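Local coordinates for lipoprotein (Colwellia psychrerythraea, PDB 3O0Y), which is a putative lipoprotein of unknown function, whose family belongs to a clan of metallopeptidase-like proteins, at residues E501-H515 against I543-K557. Residues are numbered along the deposited sequence; the frame is centred on the assembly and turned at random.
Sequences ELFRAVRLVVDTGLH and IERYMAWPGQALGYK. With SO4 (sulfate ion), chain D.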
loop_
_atom_site.group_PDB
_atom_site.type_symbol
_atom_site.label_atom_id
_atom_site.label_comp_id
_atom_site.label_asym_id
_atom_site.label_seq_id
_atom_site.Cartn_x
_atom_site.Cartn_y
_atom_site.Cartn_z
ATOM N N GLU A 501 6.544 12.751 -10.047
ATOM C CA GLU A 501 5.320 13.559 -9.839
ATOM C C GLU A 501 4.385 13.446 -11.050
ATOM O O GLU A 501 3.160 13.235 -10.931
ATOM C CB GLU A 501 5.679 14.987 -9.538
ATOM C CG GLU A 501 4.441 15.770 -9.060
ATOM C CD GLU A 501 4.650 17.260 -8.964
ATOM O OE1 GLU A 501 5.821 17.738 -8.962
ATOM O OE2 GLU A 501 3.613 17.968 -8.762
ATOM N N LEU A 502 5.023 13.566 -12.221
ATOM C CA LEU A 502 4.377 13.390 -13.521
ATOM C C LEU A 502 3.726 12.035 -13.587
ATOM O O LEU A 502 2.567 11.935 -14.009
ATOM C CB LEU A 502 5.405 13.551 -14.639
ATOM C CG LEU A 502 4.792 13.343 -16.047
ATOM C CD1 LEU A 502 3.641 14.298 -16.401
ATOM C CD2 LEU A 502 5.958 13.505 -17.067
ATOM N N PHE A 503 4.403 10.999 -13.081
ATOM C CA PHE A 503 3.859 9.646 -13.138
ATOM C C PHE A 503 2.546 9.596 -12.357
ATOM O O PHE A 503 1.590 8.946 -12.781
ATOM C CB PHE A 503 4.920 8.684 -12.575
ATOM C CG PHE A 503 4.641 7.257 -12.865
ATOM C CD1 PHE A 503 5.081 6.707 -14.034
ATOM C CD2 PHE A 503 3.910 6.496 -11.996
ATOM C CE1 PHE A 503 4.815 5.331 -14.354
ATOM C CE2 PHE A 503 3.632 5.130 -12.293
ATOM C CZ PHE A 503 4.101 4.562 -13.462
ATOM N N ARG A 504 2.511 10.261 -11.216
ATOM C CA ARG A 504 1.346 10.247 -10.389
ATOM C C ARG A 504 0.199 11.128 -10.946
ATOM O O ARG A 504 -0.964 10.842 -10.711
ATOM C CB ARG A 504 1.674 10.572 -8.951
ATOM C CG ARG A 504 2.129 9.369 -8.182
ATOM C CD ARG A 504 3.497 9.411 -7.858
ATOM N NE ARG A 504 4.047 8.130 -7.354
ATOM C CZ ARG A 504 5.059 7.526 -7.893
ATOM N NH1 ARG A 504 5.596 7.998 -9.042
ATOM N NH2 ARG A 504 5.494 6.393 -7.343
ATOM N N ALA A 505 0.513 12.149 -11.725
ATOM C CA ALA A 505 -0.494 12.899 -12.462
ATOM C C ALA A 505 -1.073 12.017 -13.572
ATOM O O ALA A 505 -2.316 11.965 -13.769
ATOM C CB ALA A 505 0.147 14.183 -12.988
ATOM N N VAL A 506 -0.205 11.315 -14.286
ATOM C CA VAL A 506 -0.680 10.346 -15.287
ATOM C C VAL A 506 -1.652 9.348 -14.692
ATOM O O VAL A 506 -2.639 8.952 -15.359
ATOM C CB VAL A 506 0.499 9.667 -16.034
ATOM C CG1 VAL A 506 0.048 8.493 -16.914
ATOM C CG2 VAL A 506 1.225 10.730 -16.914
ATOM N N ARG A 507 -1.391 8.891 -13.449
ATOM C CA ARG A 507 -2.282 7.995 -12.752
ATOM C C ARG A 507 -3.703 8.520 -12.670
ATOM O O ARG A 507 -4.643 7.757 -12.869
ATOM C CB ARG A 507 -1.762 7.667 -11.357
ATOM C CG ARG A 507 -0.675 6.672 -11.358
ATOM C CD ARG A 507 -0.222 6.292 -9.942
ATOM N NE ARG A 507 0.650 5.129 -9.945
ATOM C CZ ARG A 507 1.486 4.806 -8.950
ATOM N NH1 ARG A 507 1.513 5.513 -7.819
ATOM N NH2 ARG A 507 2.285 3.741 -9.075
ATOM N N LEU A 508 -3.887 9.804 -12.444
ATOM C CA LEU A 508 -5.263 10.389 -12.425
ATOM C C LEU A 508 -5.953 10.200 -13.782
ATOM O O LEU A 508 -7.169 9.866 -13.908
ATOM C CB LEU A 508 -5.205 11.883 -12.109
ATOM C CG LEU A 508 -4.704 12.261 -10.705
ATOM C CD1 LEU A 508 -4.948 13.784 -10.619
ATOM C CD2 LEU A 508 -5.464 11.493 -9.579
ATOM N N VAL A 509 -5.167 10.391 -14.843
ATOM C CA VAL A 509 -5.695 10.308 -16.187
ATOM C C VAL A 509 -6.054 8.860 -16.572
ATOM O O VAL A 509 -7.157 8.551 -17.125
ATOM C CB VAL A 509 -4.717 10.872 -17.206
ATOM C CG1 VAL A 509 -5.324 10.744 -18.609
ATOM C CG2 VAL A 509 -4.394 12.350 -16.956
ATOM N N VAL A 510 -5.116 7.940 -16.312
ATOM C CA VAL A 510 -5.305 6.556 -16.759
ATOM C C VAL A 510 -6.304 5.755 -15.866
ATOM O O VAL A 510 -7.004 4.851 -16.373
ATOM C CB VAL A 510 -3.960 5.748 -16.947
ATOM C CG1 VAL A 510 -3.081 6.398 -18.090
ATOM C CG2 VAL A 510 -3.202 5.598 -15.658
ATOM N N ASP A 511 -6.369 6.035 -14.560
ATOM C CA ASP A 511 -7.302 5.255 -13.720
ATOM C C ASP A 511 -8.721 5.674 -14.054
ATOM O O ASP A 511 -9.579 4.819 -14.290
ATOM C CB ASP A 511 -6.978 5.469 -12.238
ATOM C CG ASP A 511 -7.774 4.572 -11.319
ATOM O OD1 ASP A 511 -7.382 3.407 -11.155
ATOM O OD2 ASP A 511 -8.822 5.032 -10.827
ATOM N N THR A 512 -8.948 6.991 -14.159
ATOM C CA THR A 512 -10.287 7.465 -14.592
ATOM C C THR A 512 -10.542 7.044 -16.066
ATOM O O THR A 512 -11.666 6.759 -16.468
ATOM C CB THR A 512 -10.439 8.953 -14.444
ATOM O OG1 THR A 512 -9.369 9.665 -15.122
ATOM C CG2 THR A 512 -10.413 9.389 -12.984
ATOM N N GLY A 513 -9.469 7.051 -16.869
ATOM C CA GLY A 513 -9.524 6.584 -18.290
ATOM C C GLY A 513 -10.109 5.192 -18.397
ATOM O O GLY A 513 -11.128 4.999 -19.078
ATOM N N LEU A 514 -9.449 4.248 -17.766
ATOM C CA LEU A 514 -9.884 2.845 -17.755
ATOM C C LEU A 514 -11.261 2.646 -17.143
ATOM O O LEU A 514 -12.084 1.912 -17.690
ATOM C CB LEU A 514 -8.897 2.036 -16.906
ATOM C CG LEU A 514 -7.541 1.794 -17.509
ATOM C CD1 LEU A 514 -6.536 1.438 -16.356
ATOM C CD2 LEU A 514 -7.540 0.713 -18.563
ATOM N N HIS A 515 -11.507 3.243 -15.987
ATOM C CA HIS A 515 -12.638 2.811 -15.167
ATOM C C HIS A 515 -13.919 3.599 -15.430
ATOM O O HIS A 515 -15.008 3.125 -15.107
ATOM C CB HIS A 515 -12.254 2.901 -13.699
ATOM C CG HIS A 515 -11.240 1.852 -13.311
ATOM N ND1 HIS A 515 -11.461 0.504 -13.538
ATOM C CD2 HIS A 515 -9.988 1.950 -12.807
ATOM C CE1 HIS A 515 -10.422 -0.182 -13.101
ATOM N NE2 HIS A 515 -9.516 0.674 -12.645
ATOM N N ILE A 543 -0.552 -0.541 -15.391
ATOM C CA ILE A 543 -1.923 -0.507 -15.937
ATOM C C ILE A 543 -2.733 -1.737 -15.439
ATOM O O ILE A 543 -3.869 -1.601 -14.988
ATOM C CB ILE A 543 -1.921 -0.447 -17.511
ATOM C CG1 ILE A 543 -1.300 0.867 -17.975
ATOM C CG2 ILE A 543 -3.394 -0.738 -18.089
ATOM C CD1 ILE A 543 -1.813 2.159 -17.294
ATOM N N GLU A 544 -2.122 -2.924 -15.388
ATOM C CA GLU A 544 -2.834 -4.092 -14.856
ATOM C C GLU A 544 -3.143 -3.998 -13.352
ATOM O O GLU A 544 -4.155 -4.453 -12.876
ATOM C CB GLU A 544 -2.127 -5.405 -15.211
ATOM C CG GLU A 544 -2.073 -5.568 -16.797
ATOM C CD GLU A 544 -1.417 -6.818 -17.308
ATOM O OE1 GLU A 544 -1.073 -7.690 -16.472
ATOM O OE2 GLU A 544 -1.346 -6.987 -18.554
ATOM N N ARG A 545 -2.258 -3.366 -12.602
ATOM C CA ARG A 545 -2.506 -3.037 -11.203
ATOM C C ARG A 545 -3.766 -2.141 -11.116
ATOM O O ARG A 545 -4.638 -2.402 -10.281
ATOM C CB ARG A 545 -1.288 -2.291 -10.605
ATOM C CG ARG A 545 -1.573 -1.468 -9.388
ATOM C CD ARG A 545 -0.299 -0.739 -8.931
ATOM N NE ARG A 545 -0.608 0.360 -8.056
ATOM C CZ ARG A 545 0.322 1.060 -7.438
ATOM N NH1 ARG A 545 -0.026 2.070 -6.687
ATOM N NH2 ARG A 545 1.600 0.744 -7.623
ATOM N N TYR A 546 -3.837 -1.101 -11.930
ATOM C CA TYR A 546 -4.948 -0.110 -11.828
ATOM C C TYR A 546 -6.257 -0.791 -12.124
ATOM O O TYR A 546 -7.320 -0.506 -11.526
ATOM C CB TYR A 546 -4.763 1.095 -12.737
ATOM C CG TYR A 546 -3.431 1.805 -12.534
ATOM C CD1 TYR A 546 -2.727 1.737 -11.360
ATOM C CD2 TYR A 546 -2.864 2.474 -13.575
ATOM C CE1 TYR A 546 -1.487 2.366 -11.264
ATOM C CE2 TYR A 546 -1.619 3.103 -13.467
ATOM C CZ TYR A 546 -0.951 3.016 -12.347
ATOM O OH TYR A 546 0.320 3.640 -12.328
ATOM N N MET A 547 -6.180 -1.739 -13.042
ATOM C CA MET A 547 -7.370 -2.537 -13.440
ATOM C C MET A 547 -7.880 -3.386 -12.255
ATOM O O MET A 547 -9.064 -3.518 -12.078
ATOM C CB MET A 547 -7.082 -3.440 -14.640
ATOM C CG MET A 547 -6.885 -2.738 -16.000
ATOM S SD MET A 547 -6.118 -3.755 -17.355
ATOM C CE MET A 547 -7.280 -5.191 -17.288
ATOM N N ALA A 548 -6.984 -3.901 -11.419
ATOM C CA ALA A 548 -7.325 -4.745 -10.244
ATOM C C ALA A 548 -7.700 -3.917 -9.042
ATOM O O ALA A 548 -8.384 -4.418 -8.152
ATOM C CB ALA A 548 -6.103 -5.659 -9.857
ATOM N N TRP A 549 -7.173 -2.685 -8.961
ATOM C CA TRP A 549 -7.350 -1.761 -7.813
ATOM C C TRP A 549 -7.988 -0.428 -8.193
ATOM O O TRP A 549 -7.415 0.622 -8.008
ATOM C CB TRP A 549 -6.005 -1.442 -7.159
ATOM C CG TRP A 549 -5.295 -2.537 -6.517
ATOM C CD1 TRP A 549 -5.770 -3.776 -6.181
ATOM C CD2 TRP A 549 -3.948 -2.489 -6.014
ATOM N NE1 TRP A 549 -4.792 -4.507 -5.559
ATOM C CE2 TRP A 549 -3.663 -3.745 -5.453
ATOM C CE3 TRP A 549 -2.947 -1.518 -6.019
ATOM C CZ2 TRP A 549 -2.427 -4.043 -4.900
ATOM C CZ3 TRP A 549 -1.714 -1.817 -5.502
ATOM C CH2 TRP A 549 -1.471 -3.059 -4.910
ATOM N N PRO A 550 -9.183 -0.439 -8.791
ATOM C CA PRO A 550 -9.806 0.811 -9.152
ATOM C C PRO A 550 -9.856 1.863 -8.062
ATOM O O PRO A 550 -10.284 1.616 -6.941
ATOM C CB PRO A 550 -11.234 0.412 -9.577
ATOM C CG PRO A 550 -11.277 -1.012 -9.509
ATOM C CD PRO A 550 -10.117 -1.538 -8.749
ATOM N N GLY A 551 -9.375 3.053 -8.429
ATOM C CA GLY A 551 -9.346 4.235 -7.589
ATOM C C GLY A 551 -8.117 4.440 -6.747
ATOM O O GLY A 551 -7.866 5.583 -6.283
ATOM N N GLN A 552 -7.384 3.377 -6.470
ATOM C CA GLN A 552 -6.238 3.406 -5.551
ATOM C C GLN A 552 -5.191 4.379 -6.095
ATOM O O GLN A 552 -4.588 5.112 -5.280
ATOM C CB GLN A 552 -5.641 2.034 -5.212
ATOM C CG GLN A 552 -4.552 2.056 -4.113
ATOM C CD GLN A 552 -3.197 2.544 -4.516
ATOM O OE1 GLN A 552 -2.767 2.354 -5.660
ATOM N NE2 GLN A 552 -2.415 3.105 -3.528
ATOM N N ALA A 553 -5.022 4.446 -7.413
ATOM C CA ALA A 553 -4.007 5.286 -8.024
ATOM C C ALA A 553 -4.357 6.739 -7.917
ATOM O O ALA A 553 -3.521 7.600 -8.226
ATOM C CB ALA A 553 -3.843 4.945 -9.561
ATOM N N LEU A 554 -5.592 7.070 -7.526
ATOM C CA LEU A 554 -6.017 8.462 -7.401
ATOM C C LEU A 554 -5.494 9.160 -6.121
ATOM O O LEU A 554 -5.373 10.383 -6.093
ATOM C CB LEU A 554 -7.542 8.544 -7.464
ATOM C CG LEU A 554 -8.197 7.906 -8.654
ATOM C CD1 LEU A 554 -9.753 8.071 -8.466
ATOM C CD2 LEU A 554 -7.744 8.457 -10.020
ATOM N N GLY A 555 -5.128 8.394 -5.080
ATOM C CA GLY A 555 -4.797 8.966 -3.793
ATOM C C GLY A 555 -3.609 9.847 -3.789
ATOM O O GLY A 555 -3.518 10.856 -3.020
ATOM N N TYR A 556 -2.675 9.482 -4.647
ATOM C CA TYR A 556 -1.333 10.085 -4.652
ATOM C C TYR A 556 -1.475 11.576 -4.967
ATOM O O TYR A 556 -1.092 12.447 -4.164
ATOM C CB TYR A 556 -0.427 9.429 -5.722
ATOM C CG TYR A 556 -0.169 7.985 -5.478
ATOM C CD1 TYR A 556 0.984 7.581 -4.819
ATOM C CD2 TYR A 556 -1.116 7.000 -5.813
ATOM C CE1 TYR A 556 1.164 6.298 -4.489
ATOM C CE2 TYR A 556 -0.900 5.698 -5.502
ATOM C CZ TYR A 556 0.196 5.343 -4.787
ATOM O OH TYR A 556 0.405 4.028 -4.470
ATOM N N LYS A 557 -1.974 11.901 -6.154
ATOM C CA LYS A 557 -2.103 13.303 -6.517
ATOM C C LYS A 557 -3.251 13.986 -5.767
ATOM O O LYS A 557 -3.148 15.155 -5.470
ATOM C CB LYS A 557 -2.208 13.510 -8.027
ATOM C CG LYS A 557 -0.890 13.812 -8.634
ATOM C CD LYS A 557 -0.573 15.294 -8.326
ATOM C CE LYS A 557 0.819 15.694 -8.645
ATOM N NZ LYS A 557 1.073 17.216 -8.416
HETATM S S SO4 D . 3.747 3.495 -5.497
HETATM O O1 SO4 D . 3.767 4.919 -5.929
HETATM O O2 SO4 D . 5.075 3.116 -5.149
HETATM O O3 SO4 D . 2.941 3.284 -4.270
HETATM O O4 SO4 D . 3.082 2.679 -6.479
HETATM O O HOH W 1 -2.403 10.133 -8.418
HETATM O O HOH W 2 -5.777 2.280 -9.324
#
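R507 reaches Y546 and Y556 with one extended side chain. Its NE donates to Y546 OH at 2.8 Å, nearly straight (169°) and in the guanidinium plane, while NH1 lies over the centre of the Y556 ring in a cation-pi contact. A sulfate, probably from the crystallisation liquor, is held by the outer nitrogens: R507 NH1 bonds O1, and R507 NH2 bonds sulfate O4 at 2.9 Å. R504 NH2, R545 NH2 and Y556 OH complete this anion site. Replacing R507 by alanine is likely to leave Y546 OH without this donor and E542 without one cationic partner, uncover the Y556 ring face and weaken the hold on the anion. Beyond the sulfate site, where R504 and R545 are partly exposed but R507 is buried, packing is tighter. Y546 is a knob among R507, V510, D511 and L514, and L508 CD2 meets L554 CD2 at 3.8 Å. With CG beside its backbone N (chi1 -70°), H515 brings one ring face against P550 CB, a CH-pi contact, and its NE2 donates to Y546 O at 2.7 Å from above the carbonyl plane. D511 takes only weak bonds from G551 N, but Y288 OH binds its OD2 and a water links D511 OD1 to W549 O and A553 N. At the other end, K557 NZ meets the anti lone pair of E501 OE2 at 2.7 Å; E312 and R315 extend this salt bridge into a network. Segments 501-515 and 543-548 cross at -55°, and the chain turns at W549-G551 into helix 555-574. Helix 467-483 borders R504 and Y556, helix 284-296 flanks L554 and P550, and helices 302-326 and 521-532 pack on 491-515.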